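6-phospho-beta-glucosidase (PDB 1UP7) hydrolyses cellobiose 6'-phosphate to glucose 6-phosphate and glucose, using NAD+ and a manganese ion as cofactors. Local coordinates at residues Y375-L387 with L403-G417. Residues are numbered along the deposited sequence; the frame is centred on the assembly and turned at random.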
loop_
_atom_site.group_PDB
_atom_site.type_symbol
_atom_site.label_atom_id
_atom_site.label_comp_id
_atom_site.label_asym_id
_atom_site.label_seq_id
_atom_site.Cartn_x
_atom_site.Cartn_y
_atom_site.Cartn_z
ATOM N N TYR A 375 -11.090 -16.776 -18.855
ATOM C CA TYR A 375 -10.789 -18.173 -19.044
ATOM C C TYR A 375 -11.289 -18.994 -17.854
ATOM O O TYR A 375 -11.925 -20.018 -18.065
ATOM C CB TYR A 375 -9.312 -18.401 -19.367
ATOM C CG TYR A 375 -8.968 -19.804 -19.105
ATOM C CD1 TYR A 375 -9.246 -20.773 -20.046
ATOM C CD2 TYR A 375 -8.435 -20.192 -17.878
ATOM C CE1 TYR A 375 -8.985 -22.102 -19.785
ATOM C CE2 TYR A 375 -8.173 -21.515 -17.609
ATOM C CZ TYR A 375 -8.452 -22.451 -18.568
ATOM O OH TYR A 375 -8.202 -23.757 -18.346
ATOM N N LEU A 376 -11.047 -18.522 -16.623
ATOM C CA LEU A 376 -11.446 -19.277 -15.417
ATOM C C LEU A 376 -12.945 -19.447 -15.330
ATOM O O LEU A 376 -13.447 -20.458 -14.849
ATOM C CB LEU A 376 -10.914 -18.639 -14.124
ATOM C CG LEU A 376 -9.387 -18.778 -13.948
ATOM C CD1 LEU A 376 -8.898 -17.929 -12.803
ATOM C CD2 LEU A 376 -9.007 -20.275 -13.738
ATOM N N LYS A 377 -13.687 -18.469 -15.829
ATOM C CA LYS A 377 -15.128 -18.597 -15.807
ATOM C C LYS A 377 -15.656 -19.178 -17.123
ATOM O O LYS A 377 -16.870 -19.304 -17.279
ATOM C CB LYS A 377 -15.771 -17.248 -15.505
ATOM C CG LYS A 377 -16.117 -17.070 -14.058
ATOM C CD LYS A 377 -15.306 -15.936 -13.467
ATOM C CE LYS A 377 -16.222 -14.840 -12.923
ATOM N NZ LYS A 377 -16.669 -15.198 -11.556
ATOM N N ARG A 378 -14.747 -19.499 -18.062
ATOM C CA ARG A 378 -15.129 -19.992 -19.390
ATOM C C ARG A 378 -16.173 -19.112 -20.030
ATOM O O ARG A 378 -17.190 -19.600 -20.545
ATOM C CB ARG A 378 -15.659 -21.429 -19.319
ATOM C CG ARG A 378 -14.649 -22.418 -18.864
ATOM C CD ARG A 378 -13.381 -22.406 -19.674
ATOM N NE ARG A 378 -12.655 -23.643 -19.403
ATOM C CZ ARG A 378 -11.892 -23.860 -18.343
ATOM N NH1 ARG A 378 -11.696 -22.910 -17.415
ATOM N NH2 ARG A 378 -11.317 -25.050 -18.216
ATOM N N SER A 379 -15.911 -17.817 -20.033
ATOM C CA SER A 379 -16.940 -16.835 -20.348
ATOM C C SER A 379 -16.633 -16.024 -21.589
ATOM O O SER A 379 -15.621 -15.299 -21.635
ATOM C CB SER A 379 -17.113 -15.899 -19.148
ATOM O OG SER A 379 -17.960 -14.837 -19.472
ATOM N N LYS A 380 -17.530 -16.127 -22.564
ATOM C CA LYS A 380 -17.445 -15.394 -23.817
ATOM C C LYS A 380 -17.591 -13.896 -23.541
ATOM O O LYS A 380 -16.842 -13.096 -24.045
ATOM C CB LYS A 380 -18.552 -15.872 -24.736
ATOM C CG LYS A 380 -18.096 -16.050 -26.137
ATOM C CD LYS A 380 -19.230 -16.020 -27.168
ATOM C CE LYS A 380 -19.840 -17.416 -27.367
ATOM N NZ LYS A 380 -21.090 -17.354 -28.302
ATOM N N LYS A 381 -18.566 -13.530 -22.723
ATOM C CA LYS A 381 -18.784 -12.137 -22.317
ATOM C C LYS A 381 -17.535 -11.517 -21.710
ATOM O O LYS A 381 -17.147 -10.401 -22.068
ATOM C CB LYS A 381 -19.902 -12.034 -21.265
ATOM C CG LYS A 381 -21.260 -11.884 -21.856
ATOM C CD LYS A 381 -22.412 -12.218 -20.846
ATOM C CE LYS A 381 -23.761 -11.891 -21.536
ATOM N NZ LYS A 381 -24.891 -12.763 -21.048
ATOM N N LEU A 382 -16.908 -12.223 -20.780
ATOM C CA LEU A 382 -15.734 -11.667 -20.125
ATOM C C LEU A 382 -14.520 -11.625 -21.041
ATOM O O LEU A 382 -13.666 -10.768 -20.877
ATOM C CB LEU A 382 -15.447 -12.369 -18.794
ATOM C CG LEU A 382 -16.594 -12.245 -17.752
ATOM C CD1 LEU A 382 -16.307 -13.100 -16.532
ATOM C CD2 LEU A 382 -16.907 -10.777 -17.343
ATOM N N ALA A 383 -14.481 -12.523 -22.029
ATOM C CA ALA A 383 -13.414 -12.523 -23.030
ATOM C C ALA A 383 -13.520 -11.288 -23.928
ATOM O O ALA A 383 -12.503 -10.669 -24.262
ATOM C CB ALA A 383 -13.426 -13.810 -23.856
ATOM N N LEU A 384 -14.750 -10.916 -24.285
ATOM C CA LEU A 384 -15.003 -9.665 -25.017
ATOM C C LEU A 384 -14.455 -8.459 -24.236
ATOM O O LEU A 384 -13.791 -7.609 -24.790
ATOM C CB LEU A 384 -16.505 -9.480 -25.185
ATOM C CG LEU A 384 -17.182 -9.244 -26.520
ATOM C CD1 LEU A 384 -16.477 -9.906 -27.740
ATOM C CD2 LEU A 384 -18.662 -9.690 -26.381
ATOM N N LYS A 385 -14.743 -8.423 -22.942
ATOM C CA LYS A 385 -14.259 -7.405 -22.057
ATOM C C LYS A 385 -12.730 -7.388 -22.000
ATOM O O LYS A 385 -12.140 -6.300 -22.065
ATOM C CB LYS A 385 -14.859 -7.589 -20.659
ATOM C CG LYS A 385 -14.545 -6.534 -19.627
ATOM C CD LYS A 385 -15.186 -7.007 -18.317
ATOM C CE LYS A 385 -14.917 -5.999 -17.224
ATOM N NZ LYS A 385 -15.570 -6.307 -15.962
ATOM N N ALA A 386 -12.090 -8.558 -21.909
ATOM C CA ALA A 386 -10.617 -8.607 -21.933
ATOM C C ALA A 386 -10.068 -8.072 -23.252
ATOM O O ALA A 386 -9.146 -7.242 -23.280
ATOM C CB ALA A 386 -10.097 -10.001 -21.687
ATOM N N LEU A 387 -10.670 -8.519 -24.346
ATOM C CA LEU A 387 -10.227 -8.150 -25.670
ATOM C C LEU A 387 -10.307 -6.635 -25.894
ATOM O O LEU A 387 -9.358 -6.018 -26.427
ATOM C CB LEU A 387 -11.052 -8.938 -26.676
ATOM C CG LEU A 387 -10.573 -9.223 -28.084
ATOM C CD1 LEU A 387 -9.088 -9.701 -28.209
ATOM C CD2 LEU A 387 -11.555 -10.230 -28.715
ATOM N N LEU A 403 -13.719 -11.992 -31.816
ATOM C CA LEU A 403 -13.772 -13.058 -30.806
ATOM C C LEU A 403 -14.317 -14.365 -31.375
ATOM O O LEU A 403 -13.782 -15.428 -31.100
ATOM C CB LEU A 403 -14.550 -12.654 -29.535
ATOM C CG LEU A 403 -14.590 -13.721 -28.384
ATOM C CD1 LEU A 403 -13.219 -14.166 -27.828
ATOM C CD2 LEU A 403 -15.473 -13.317 -27.222
ATOM N N GLU A 404 -15.357 -14.268 -32.195
ATOM C CA GLU A 404 -15.970 -15.432 -32.820
ATOM C C GLU A 404 -14.993 -16.154 -33.709
ATOM O O GLU A 404 -14.935 -17.373 -33.666
ATOM C CB GLU A 404 -17.191 -15.025 -33.642
ATOM C CG GLU A 404 -18.492 -15.452 -33.018
ATOM C CD GLU A 404 -19.323 -14.275 -32.540
ATOM O OE1 GLU A 404 -20.092 -13.686 -33.387
ATOM O OE2 GLU A 404 -19.200 -13.967 -31.310
ATOM N N GLU A 405 -14.236 -15.404 -34.515
ATOM C CA GLU A 405 -13.217 -15.987 -35.375
ATOM C C GLU A 405 -12.153 -16.716 -34.558
ATOM O O GLU A 405 -11.766 -17.852 -34.878
ATOM C CB GLU A 405 -12.557 -14.917 -36.214
ATOM C CG GLU A 405 -12.961 -14.993 -37.667
ATOM C CD GLU A 405 -11.911 -14.397 -38.578
ATOM O OE1 GLU A 405 -11.729 -13.178 -38.525
ATOM O OE2 GLU A 405 -11.285 -15.147 -39.336
ATOM N N ILE A 406 -11.694 -16.061 -33.494
ATOM C CA ILE A 406 -10.677 -16.628 -32.632
ATOM C C ILE A 406 -11.184 -17.930 -31.971
ATOM O O ILE A 406 -10.459 -18.937 -31.932
ATOM C CB ILE A 406 -10.263 -15.633 -31.531
ATOM C CG1 ILE A 406 -9.433 -14.464 -32.094
ATOM C CG2 ILE A 406 -9.537 -16.375 -30.368
ATOM C CD1 ILE A 406 -9.357 -13.280 -31.084
ATOM N N LEU A 407 -12.404 -17.909 -31.427
ATOM C CA LEU A 407 -12.963 -19.115 -30.779
ATOM C C LEU A 407 -13.200 -20.248 -31.758
ATOM O O LEU A 407 -12.977 -21.438 -31.423
ATOM C CB LEU A 407 -14.249 -18.842 -29.987
ATOM C CG LEU A 407 -14.089 -17.833 -28.849
ATOM C CD1 LEU A 407 -15.454 -17.522 -28.243
ATOM C CD2 LEU A 407 -13.070 -18.331 -27.800
ATOM N N GLU A 408 -13.631 -19.912 -32.974
ATOM C CA GLU A 408 -13.778 -20.984 -33.957
ATOM C C GLU A 408 -12.407 -21.578 -34.346
ATOM O O GLU A 408 -12.275 -22.802 -34.427
ATOM C CB GLU A 408 -14.623 -20.549 -35.155
ATOM C CG GLU A 408 -14.888 -21.654 -36.169
ATOM C CD GLU A 408 -15.689 -22.826 -35.590
ATOM O OE1 GLU A 408 -16.302 -22.682 -34.495
ATOM O OE2 GLU A 408 -15.729 -23.918 -36.237
ATOM N N ALA A 409 -11.380 -20.737 -34.535
ATOM C CA ALA A 409 -10.053 -21.259 -34.911
ATOM C C ALA A 409 -9.474 -22.099 -33.776
ATOM O O ALA A 409 -8.710 -23.011 -34.003
ATOM C CB ALA A 409 -9.081 -20.153 -35.260
ATOM N N ASN A 410 -9.846 -21.791 -32.545
ATOM C CA ASN A 410 -9.246 -22.482 -31.400
ATOM C C ASN A 410 -10.152 -23.468 -30.698
ATOM O O ASN A 410 -9.939 -23.807 -29.503
ATOM C CB ASN A 410 -8.749 -21.469 -30.382
ATOM C CG ASN A 410 -7.617 -20.673 -30.924
ATOM O OD1 ASN A 410 -6.513 -21.145 -30.947
ATOM N ND2 ASN A 410 -7.904 -19.506 -31.467
ATOM N N ARG A 411 -11.172 -23.936 -31.410
ATOM C CA ARG A 411 -12.193 -24.773 -30.783
ATOM C C ARG A 411 -11.647 -26.105 -30.257
ATOM O O ARG A 411 -12.279 -26.725 -29.421
ATOM C CB ARG A 411 -13.399 -25.034 -31.706
ATOM C CG ARG A 411 -13.107 -26.002 -32.809
ATOM C CD ARG A 411 -13.954 -25.853 -34.048
ATOM N NE ARG A 411 -13.354 -26.614 -35.153
ATOM C CZ ARG A 411 -12.384 -26.167 -35.974
ATOM N NH1 ARG A 411 -11.872 -24.925 -35.865
ATOM N NH2 ARG A 411 -11.923 -26.980 -36.919
ATOM N N GLU A 412 -10.495 -26.555 -30.760
ATOM C CA GLU A 412 -9.907 -27.775 -30.240
ATOM C C GLU A 412 -9.243 -27.562 -28.880
ATOM O O GLU A 412 -8.968 -28.536 -28.205
ATOM C CB GLU A 412 -8.871 -28.397 -31.196
ATOM C CG GLU A 412 -9.388 -28.847 -32.539
ATOM C CD GLU A 412 -8.260 -28.894 -33.560
ATOM O OE1 GLU A 412 -7.569 -27.831 -33.800
ATOM O OE2 GLU A 412 -8.051 -29.994 -34.115
ATOM N N TYR A 413 -8.979 -26.306 -28.496
ATOM C CA TYR A 413 -8.124 -26.029 -27.349
ATOM C C TYR A 413 -8.846 -25.293 -26.249
ATOM O O TYR A 413 -8.456 -25.342 -25.084
ATOM C CB TYR A 413 -6.947 -25.180 -27.775
ATOM C CG TYR A 413 -6.065 -25.944 -28.690
ATOM C CD1 TYR A 413 -6.284 -25.924 -30.050
ATOM C CD2 TYR A 413 -5.056 -26.757 -28.184
ATOM C CE1 TYR A 413 -5.500 -26.639 -30.868
ATOM C CE2 TYR A 413 -4.257 -27.483 -29.013
ATOM C CZ TYR A 413 -4.486 -27.416 -30.345
ATOM O OH TYR A 413 -3.703 -28.133 -31.187
ATOM N N VAL A 414 -9.880 -24.558 -26.608
ATOM C CA VAL A 414 -10.578 -23.797 -25.608
ATOM C C VAL A 414 -12.044 -23.721 -25.972
ATOM O O VAL A 414 -12.428 -23.698 -27.152
ATOM C CB VAL A 414 -9.977 -22.386 -25.357
ATOM C CG1 VAL A 414 -10.330 -21.435 -26.447
ATOM C CG2 VAL A 414 -10.451 -21.861 -23.984
ATOM N N LYS A 415 -12.867 -23.714 -24.936
ATOM C CA LYS A 415 -14.285 -23.545 -25.120
ATOM C C LYS A 415 -14.849 -22.545 -24.130
ATOM O O LYS A 415 -14.796 -22.727 -22.910
ATOM C CB LYS A 415 -15.066 -24.845 -25.006
ATOM C CG LYS A 415 -16.541 -24.580 -25.211
ATOM C CD LYS A 415 -17.261 -25.728 -25.905
ATOM C CE LYS A 415 -18.764 -25.401 -26.111
ATOM N NZ LYS A 415 -19.592 -26.644 -26.213
ATOM N N LEU A 416 -15.408 -21.479 -24.680
ATOM C CA LEU A 416 -16.024 -20.442 -23.876
ATOM C C LEU A 416 -17.504 -20.417 -24.131
ATOM O O LEU A 416 -17.943 -20.607 -25.266
ATOM C CB LEU A 416 -15.452 -19.084 -24.234
ATOM C CG LEU A 416 -14.315 -18.542 -23.387
ATOM C CD1 LEU A 416 -13.423 -19.612 -22.810
ATOM C CD2 LEU A 416 -13.522 -17.496 -24.158
ATOM N N GLY A 417 -18.277 -20.163 -23.077
ATOM C CA GLY A 417 -19.727 -20.157 -23.190
ATOM C C GLY A 417 -20.373 -18.826 -22.842
ATOM O O GLY A 417 -21.582 -18.654 -23.024
ATOM O OXT GLY A 417 -19.784 -17.831 -22.357
HETATM O O HOH W 1 -12.290 -24.954 -22.322
HETATM O O HOH W 2 -20.736 -15.254 -21.955
#
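OXT of G417, one oxygen of the C-terminal carboxylate, takes a nearly straight hydrogen bond from K380 N at 2.8 Å and a second from a water that also accepts from K381 N. The chain end thus meets the first turn of helix 380-389, its negative charge probably favoured by the positive end of the helix dipole. At the other end of the same residue, G417 N donates to R378 O at 2.8 Å, from above the carbonyl plane. L416 tucks in behind these bonds, its CD2 3.7 Å from A383 CB and its CD1 against the backbone of R378. An alanine in place of L416 would probably leave A383 CB without this neighbour and the tail less firmly seated. L403 inserts as a knob among K380, A383, L384 and L387. Its chi1 of -177° turns CG away from the backbone N and toward helix 380-389, where CD2 packs 3.6 Å from L384 CD1. The aliphatic part of K380 also crosses L407, CG to CD1 3.7 Å. Helix 396-409 and the tail pack, away from the active site, on a tight turn: R378 ends helix 355-376 in a Schellman motif, and S379 OG N-caps helix 380-389 by accepting from L382 N.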